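Local coordinates for protein NRPS (Penicillium fellutanum, PDB 6NKI) that binds NADPH dihydro-nicotinamide-adenine-dinucleotide phosphate in a Rossmann-type domain and is probably part of a nonribosomal peptide synthetase, at residues V47-V52 / L83-P88; Y51-A56 / G89-P94. All blocks are in the same frame, centred on the assembly; numbering follows the deposited sequence.

In the fold
Both contacts grow out of strand 47-54, the second strand of the parallel Rossmann sheet. Contact 1 pairs it with the outermost strand 84-88; contact 2 takes over where the two strands run out into loops, and there the adenosine half of NDP is bound. The centres lie about 13 Å apart, and the segments share Tyr51 and Val52. The two contacts also touch directly: Val86 CG1 packs on Ala54 CB at 3.5 Å, and Trp87 O is 3.2 Å from Ala54 N, a probable hydrogen bond. Contact 1 stands back from the ligand, with the Val52 side chain about 9 Å away, whereas Arg55, Asp90, Leu91 and Ser92 of contact 2 line its pocket.

Contact 1: V47-V52 / L83-P88; sequences VSIVYV and LIQVWP
Tyr51 and Trp87 form the tightly packed part of this parallel strand pair. Their rings make an offset stack, the tyrosine ring centroid 4.3 Å from that of the tryptophan six-membered ring and the planes 19° apart. Trp87 CZ2 sits over the centre of the tyrosine ring, while Tyr51 CB rests over the six-membered ring in a CH-pi contact. Tyr51 CG lies anti to its own carbonyl carbon (chi1 -51°), as does Trp87 CG. Both side chains are buried, and their flat rings can lie against each other there. Four backbone bonds form the ladder beneath: Val50 N to Leu83 O, Gln85 N to Val50 O (2.9 Å), Val52 N to Gln85 O and Trp87 N to Val52 O. On the other face branched residues pack between strand and helix, Val52 CG2 meeting Val86 CG2 at 3.9 Å and Ile84 CG1 at 4.1 Å.

The looser side is that of Gln85, whose extended chain runs beside Tyr51 and brings OE1 to the ring edge, 3.2 Å from Tyr51 CE1. An amide there can meet the ring edge while the polar residue stays exposed to solvent.

The two strands belong to a beta-alpha-beta unit, joined through helix 59-72, whose Ile66 touches Val52, Ile84 and Val86. Leu38 of helix 32-43 covers the same face, Phe25 and His102 meet Trp87 on the aromatic one, and strand 22-27 continues the sheet beyond strand 47-54.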
loop_
_atom_site.group_PDB
_atom_site.type_symbol
_atom_site.label_atom_id
_atom_site.label_comp_id
_atom_site.label_asym_id
_atom_site.label_seq_id
_atom_site.Cartn_x
_atom_site.Cartn_y
_atom_site.Cartn_z
ATOM N N VAL A 47 -13.189 -9.004 17.205
ATOM C CA VAL A 47 -12.537 -8.809 18.492
ATOM C C VAL A 47 -13.521 -8.196 19.486
ATOM O O VAL A 47 -14.177 -7.185 19.204
ATOM C CB VAL A 47 -11.263 -7.969 18.320
ATOM C CG1 VAL A 47 -11.591 -6.658 17.728
ATOM C CG2 VAL A 47 -10.585 -7.765 19.659
ATOM N N SER A 48 -13.638 -8.831 20.657
ATOM C CA SER A 48 -14.634 -8.475 21.660
ATOM C C SER A 48 -14.066 -7.663 22.814
ATOM O O SER A 48 -14.834 -6.972 23.493
ATOM C CB SER A 48 -15.292 -9.748 22.207
ATOM O OG SER A 48 -16.209 -9.467 23.252
ATOM N N ILE A 49 -12.755 -7.722 23.047
ATOM C CA ILE A 49 -12.108 -6.956 24.110
ATOM C C ILE A 49 -10.619 -7.010 23.778
ATOM O O ILE A 49 -10.159 -7.968 23.144
ATOM C CB ILE A 49 -12.422 -7.535 25.519
ATOM C CG1 ILE A 49 -12.457 -6.455 26.613
ATOM C CG2 ILE A 49 -11.361 -8.524 25.957
ATOM C CD1 ILE A 49 -13.728 -5.609 26.656
ATOM N N VAL A 50 -9.842 -6.006 24.176
ATOM C CA VAL A 50 -8.391 -6.118 24.069
ATOM C C VAL A 50 -7.774 -5.820 25.428
ATOM O O VAL A 50 -8.143 -4.838 26.083
ATOM C CB VAL A 50 -7.796 -5.193 22.984
ATOM C CG1 VAL A 50 -6.267 -5.336 22.917
ATOM C CG2 VAL A 50 -8.419 -5.480 21.629
ATOM N N TYR A 51 -6.844 -6.678 25.851
ATOM C CA TYR A 51 -6.065 -6.449 27.061
ATOM C C TYR A 51 -4.704 -5.915 26.651
ATOM O O TYR A 51 -4.027 -6.527 25.818
ATOM C CB TYR A 51 -5.861 -7.732 27.885
ATOM C CG TYR A 51 -7.090 -8.544 28.199
ATOM C CD1 TYR A 51 -8.088 -8.045 29.019
ATOM C CD2 TYR A 51 -7.208 -9.860 27.740
ATOM C CE1 TYR A 51 -9.219 -8.825 29.342
ATOM C CE2 TYR A 51 -8.338 -10.638 28.051
ATOM C CZ TYR A 51 -9.333 -10.111 28.858
ATOM O OH TYR A 51 -10.444 -10.854 29.166
ATOM N N VAL A 52 -4.288 -4.802 27.246
ATOM C CA VAL A 52 -3.016 -4.177 26.886
ATOM C C VAL A 52 -2.112 -4.048 28.122
ATOM O O VAL A 52 -2.506 -3.478 29.152
ATOM C CB VAL A 52 -3.224 -2.827 26.182
ATOM C CG1 VAL A 52 -3.945 -3.053 24.881
ATOM C CG2 VAL A 52 -4.030 -1.878 27.030
ATOM N N LEU A 83 -13.933 -1.127 24.877
ATOM C CA LEU A 83 -13.352 -2.362 24.362
ATOM C C LEU A 83 -12.000 -2.689 24.977
ATOM O O LEU A 83 -11.409 -3.727 24.654
ATOM C CB LEU A 83 -13.199 -2.283 22.833
ATOM C CG LEU A 83 -14.277 -2.832 21.906
ATOM C CD1 LEU A 83 -14.300 -4.320 22.071
ATOM C CD2 LEU A 83 -15.651 -2.243 22.183
ATOM N N ILE A 84 -11.497 -1.843 25.857
ATOM C CA ILE A 84 -10.109 -1.903 26.283
ATOM C C ILE A 84 -10.047 -2.188 27.782
ATOM O O ILE A 84 -10.818 -1.626 28.570
ATOM C CB ILE A 84 -9.395 -0.589 25.902
ATOM C CG1 ILE A 84 -7.887 -0.703 26.049
ATOM C CG2 ILE A 84 -9.916 0.578 26.711
ATOM C CD1 ILE A 84 -7.184 0.420 25.310
ATOM N N GLN A 85 -9.171 -3.112 28.163
ATOM C CA GLN A 85 -8.861 -3.343 29.568
ATOM C C GLN A 85 -7.354 -3.314 29.738
ATOM O O GLN A 85 -6.621 -3.954 28.974
ATOM C CB GLN A 85 -9.444 -4.659 30.085
ATOM C CG GLN A 85 -10.950 -4.618 30.205
ATOM C CD GLN A 85 -11.518 -5.849 30.884
ATOM O OE1 GLN A 85 -10.784 -6.767 31.265
ATOM N NE2 GLN A 85 -12.837 -5.875 31.033
ATOM N N VAL A 86 -6.896 -2.574 30.727
ATOM C CA VAL A 86 -5.476 -2.346 30.918
ATOM C C VAL A 86 -4.988 -3.255 32.040
ATOM O O VAL A 86 -5.602 -3.321 33.114
ATOM C CB VAL A 86 -5.207 -0.865 31.223
ATOM C CG1 VAL A 86 -3.750 -0.636 31.480
ATOM C CG2 VAL A 86 -5.677 -0.014 30.066
ATOM N N TRP A 87 -3.900 -3.973 31.787
ATOM C CA TRP A 87 -3.266 -4.799 32.810
ATOM C C TRP A 87 -1.916 -4.221 33.178
ATOM O O TRP A 87 -0.967 -4.296 32.359
ATOM C CB TRP A 87 -3.092 -6.241 32.346
ATOM C CG TRP A 87 -4.334 -7.052 32.217
ATOM C CD1 TRP A 87 -5.597 -6.718 32.608
ATOM C CD2 TRP A 87 -4.418 -8.343 31.637
ATOM N NE1 TRP A 87 -6.469 -7.738 32.306
ATOM C CE2 TRP A 87 -5.762 -8.746 31.702
ATOM C CE3 TRP A 87 -3.481 -9.203 31.070
ATOM C CZ2 TRP A 87 -6.185 -9.963 31.220
ATOM C CZ3 TRP A 87 -3.907 -10.414 30.592
ATOM C CH2 TRP A 87 -5.243 -10.786 30.670
ATOM N N PRO A 88 -1.750 -3.680 34.369
ATOM C CA PRO A 88 -0.426 -3.238 34.818
ATOM C C PRO A 88 0.582 -4.382 34.772
ATOM O O PRO A 88 0.279 -5.517 35.145
ATOM C CB PRO A 88 -0.677 -2.761 36.249
ATOM C CG PRO A 88 -2.152 -2.447 36.291
ATOM C CD PRO A 88 -2.793 -3.448 35.387
#

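Contact 2: Y51-A56 / G89-P94; sequences YVLARA and GDLSQP. With NDP (NADPH dihydro-nicotinamide-adenine-dinucleotide phosphate), chain B.
Leu53 and Gly89 meet where strand 47-54 ends and the chain leaving strand 84-88 turns toward the ligand. The apolar contacts come first from the two branches of Leu53: CD1 lies 3.6 Å from Gly89 CA, since glycine, with no side chain, lets the methyl come close, and CD2 meets Leu91 CD2 at 3.5 Å. Leu91 also turns to the ligand, its CG packing against adenine C2A at 3.4 Å. The backbone adds one bond across, from Gly89 N to Ala54 O (3.1 Å).

Polar contacts hold NDP. Arg55 CG is anti to the backbone N (chi1 -175°), and the chain stays extended to NE; the guanidinium then gives NH2 to phosphate oxygen O2X at 2.7 Å, with O2X at its edge and in its plane. A long cationic side chain is well suited to this 2'-phosphate. Asp90 OD1 accepts a bent bond from adenine N6A (3.0 Å, 137° at the hydrogen) and another from Ser92 N, which approaches from above the carboxylate plane; the latter bond closes an Asx turn that fixes the carboxylate.

Thr27 of strand 22-27 touches both Leu53 and Leu91, Ala142 and Ser146 of helix 136-156 border Leu91, and Lys61 and Arg65 of helix 59-72 lie against Ala56.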
loop_
_atom_site.group_PDB
_atom_site.type_symbol
_atom_site.label_atom_id
_atom_site.label_comp_id
_atom_site.label_asym_id
_atom_site.label_seq_id
_atom_site.Cartn_x
_atom_site.Cartn_y
_atom_site.Cartn_z
ATOM N N TYR A 51 -6.844 -6.678 25.851
ATOM C CA TYR A 51 -6.065 -6.449 27.061
ATOM C C TYR A 51 -4.704 -5.915 26.651
ATOM O O TYR A 51 -4.027 -6.527 25.818
ATOM C CB TYR A 51 -5.861 -7.732 27.885
ATOM C CG TYR A 51 -7.090 -8.544 28.199
ATOM C CD1 TYR A 51 -8.088 -8.045 29.019
ATOM C CD2 TYR A 51 -7.208 -9.860 27.740
ATOM C CE1 TYR A 51 -9.219 -8.825 29.342
ATOM C CE2 TYR A 51 -8.338 -10.638 28.051
ATOM C CZ TYR A 51 -9.333 -10.111 28.858
ATOM O OH TYR A 51 -10.444 -10.854 29.166
ATOM N N VAL A 52 -4.288 -4.802 27.246
ATOM C CA VAL A 52 -3.016 -4.177 26.886
ATOM C C VAL A 52 -2.112 -4.048 28.122
ATOM O O VAL A 52 -2.506 -3.478 29.152
ATOM C CB VAL A 52 -3.224 -2.827 26.182
ATOM C CG1 VAL A 52 -3.945 -3.053 24.881
ATOM C CG2 VAL A 52 -4.030 -1.878 27.030
ATOM N N LEU A 53 -0.909 -4.607 28.002
ATOM C CA LEU A 53 0.159 -4.372 28.949
ATOM C C LEU A 53 0.426 -2.884 29.051
ATOM O O LEU A 53 0.555 -2.190 28.039
ATOM C CB LEU A 53 1.425 -5.108 28.500
ATOM C CG LEU A 53 2.472 -5.281 29.622
ATOM C CD1 LEU A 53 1.888 -6.109 30.786
ATOM C CD2 LEU A 53 3.797 -5.912 29.175
ATOM N N ALA A 54 0.501 -2.381 30.273
ATOM C CA ALA A 54 0.850 -0.991 30.519
ATOM C C ALA A 54 2.030 -0.947 31.474
ATOM O O ALA A 54 1.939 -1.440 32.605
ATOM C CB ALA A 54 -0.325 -0.207 31.091
ATOM N N ARG A 55 3.136 -0.367 31.004
ATOM C CA ARG A 55 4.329 -0.216 31.829
ATOM C C ARG A 55 3.995 0.445 33.157
ATOM O O ARG A 55 4.488 0.026 34.210
ATOM C CB ARG A 55 5.377 0.593 31.056
ATOM C CG ARG A 55 6.733 0.733 31.728
ATOM C CD ARG A 55 7.732 1.434 30.806
ATOM N NE ARG A 55 9.018 1.679 31.458
ATOM C CZ ARG A 55 10.065 2.245 30.864
ATOM N NH1 ARG A 55 11.195 2.435 31.538
ATOM N NH2 ARG A 55 9.986 2.617 29.593
ATOM N N ALA A 56 3.122 1.450 33.131
ATOM C CA ALA A 56 2.811 2.203 34.339
ATOM C C ALA A 56 2.017 1.336 35.316
ATOM O O ALA A 56 1.176 0.538 34.897
ATOM C CB ALA A 56 2.029 3.476 34.007
ATOM N N GLY A 89 1.784 -4.067 34.315
ATOM C CA GLY A 89 2.786 -5.096 34.156
ATOM C C GLY A 89 4.117 -4.518 33.738
ATOM O O GLY A 89 4.314 -3.302 33.721
ATOM N N ASP A 90 5.032 -5.426 33.404
ATOM C CA ASP A 90 6.408 -5.085 33.075
ATOM C C ASP A 90 7.097 -6.327 32.542
ATOM O O ASP A 90 7.203 -7.351 33.225
ATOM C CB ASP A 90 7.148 -4.496 34.292
ATOM C CG ASP A 90 8.561 -3.980 33.955
ATOM O OD1 ASP A 90 9.111 -4.308 32.877
ATOM O OD2 ASP A 90 9.103 -3.185 34.756
ATOM N N LEU A 91 7.568 -6.216 31.305
ATOM C CA LEU A 91 8.193 -7.334 30.619
ATOM C C LEU A 91 9.333 -7.917 31.448
ATOM O O LEU A 91 9.573 -9.132 31.427
ATOM C CB LEU A 91 8.689 -6.839 29.255
ATOM C CG LEU A 91 7.719 -6.202 28.231
ATOM C CD1 LEU A 91 8.471 -5.562 27.074
ATOM C CD2 LEU A 91 6.712 -7.177 27.681
ATOM N N SER A 92 10.031 -7.066 32.207
ATOM C CA SER A 92 11.202 -7.517 32.958
ATOM C C SER A 92 10.815 -8.520 34.034
ATOM O O SER A 92 11.458 -9.565 34.184
ATOM C CB SER A 92 11.930 -6.318 33.573
ATOM O OG SER A 92 12.419 -5.457 32.556
ATOM N N GLN A 93 9.756 -8.228 34.786
ATOM C CA GLN A 93 9.392 -9.058 35.922
ATOM C C GLN A 93 8.883 -10.424 35.472
ATOM O O GLN A 93 8.474 -10.606 34.325
ATOM C CB GLN A 93 8.329 -8.368 36.777
ATOM C CG GLN A 93 8.801 -7.093 37.470
ATOM C CD GLN A 93 7.735 -6.485 38.372
ATOM O OE1 GLN A 93 6.638 -7.030 38.520
ATOM N NE2 GLN A 93 8.047 -5.336 38.961
ATOM N N PRO A 94 8.914 -11.408 36.362
ATOM C CA PRO A 94 8.298 -12.694 36.040
ATOM C C PRO A 94 6.808 -12.531 35.821
ATOM O O PRO A 94 6.147 -11.718 36.471
ATOM C CB PRO A 94 8.582 -13.551 37.281
ATOM C CG PRO A 94 9.749 -12.902 37.933
ATOM C CD PRO A 94 9.572 -11.434 37.681
HETATM P PA NDP B . 9.421 2.593 22.342
HETATM O O1A NDP B . 10.860 2.167 22.320
HETATM O O2A NDP B . 8.921 3.438 23.484
HETATM O O5B NDP B . 8.348 1.322 22.071
HETATM C C5B NDP B . 8.743 0.244 22.844
HETATM C C4B NDP B . 7.525 -0.327 23.574
HETATM O O4B NDP B . 8.006 -1.259 24.581
HETATM C C3B NDP B . 6.724 0.784 24.233
HETATM O O3B NDP B . 5.376 0.455 24.171
HETATM C C2B NDP B . 7.154 0.739 25.744
HETATM O O2B NDP B . 6.183 1.102 26.625
HETATM C C1B NDP B . 7.491 -0.827 25.857
HETATM N N9A NDP B . 8.507 -1.123 26.931
HETATM C C8A NDP B . 9.863 -0.729 27.007
HETATM N N7A NDP B . 10.489 -1.178 28.126
HETATM C C5A NDP B . 9.484 -1.897 28.809
HETATM C C6A NDP B . 9.482 -2.606 30.030
HETATM N N6A NDP B . 10.618 -2.688 30.808
HETATM N N1A NDP B . 8.355 -3.230 30.490
HETATM C C2A NDP B . 7.256 -3.110 29.682
HETATM N N3A NDP B . 7.097 -2.491 28.512
HETATM C C4A NDP B . 8.250 -1.872 28.080
HETATM O O3 NDP B . 9.225 3.536 20.964
HETATM P PN NDP B . 10.050 2.927 19.714
HETATM O O1N NDP B . 9.660 3.635 18.476
HETATM O O2N NDP B . 11.510 2.720 20.062
HETATM O O5D NDP B . 9.539 1.192 19.323
HETATM C C5D NDP B . 8.143 1.046 19.040
HETATM C C4D NDP B . 7.866 -0.003 17.857
HETATM O O4D NDP B . 8.402 0.472 16.613
HETATM C C3D NDP B . 8.533 -1.386 18.119
HETATM O O3D NDP B . 7.528 -2.381 18.153
HETATM C C2D NDP B . 9.511 -1.652 16.940
HETATM O O2D NDP B . 9.313 -2.907 16.315
HETATM C C1D NDP B . 9.130 -0.599 15.934
HETATM N N1N NDP B . 10.313 0.129 15.269
HETATM C C2N NDP B . 10.029 1.397 14.859
HETATM C C3N NDP B . 10.943 2.199 14.294
HETATM C C7N NDP B . 10.346 3.450 13.885
HETATM O O7N NDP B . 9.526 4.103 14.522
HETATM N N7N NDP B . 10.658 3.819 12.617
HETATM C C4N NDP B . 12.408 1.789 14.080
HETATM C C5N NDP B . 12.615 0.338 14.407
HETATM C C6N NDP B . 11.627 -0.426 14.963
HETATM P P2B NDP B . 6.379 2.832 27.319
HETATM O O1X NDP B . 5.094 2.931 28.080
HETATM O O2X NDP B . 7.672 2.738 28.136
HETATM O O3X NDP B . 6.456 3.546 26.006
#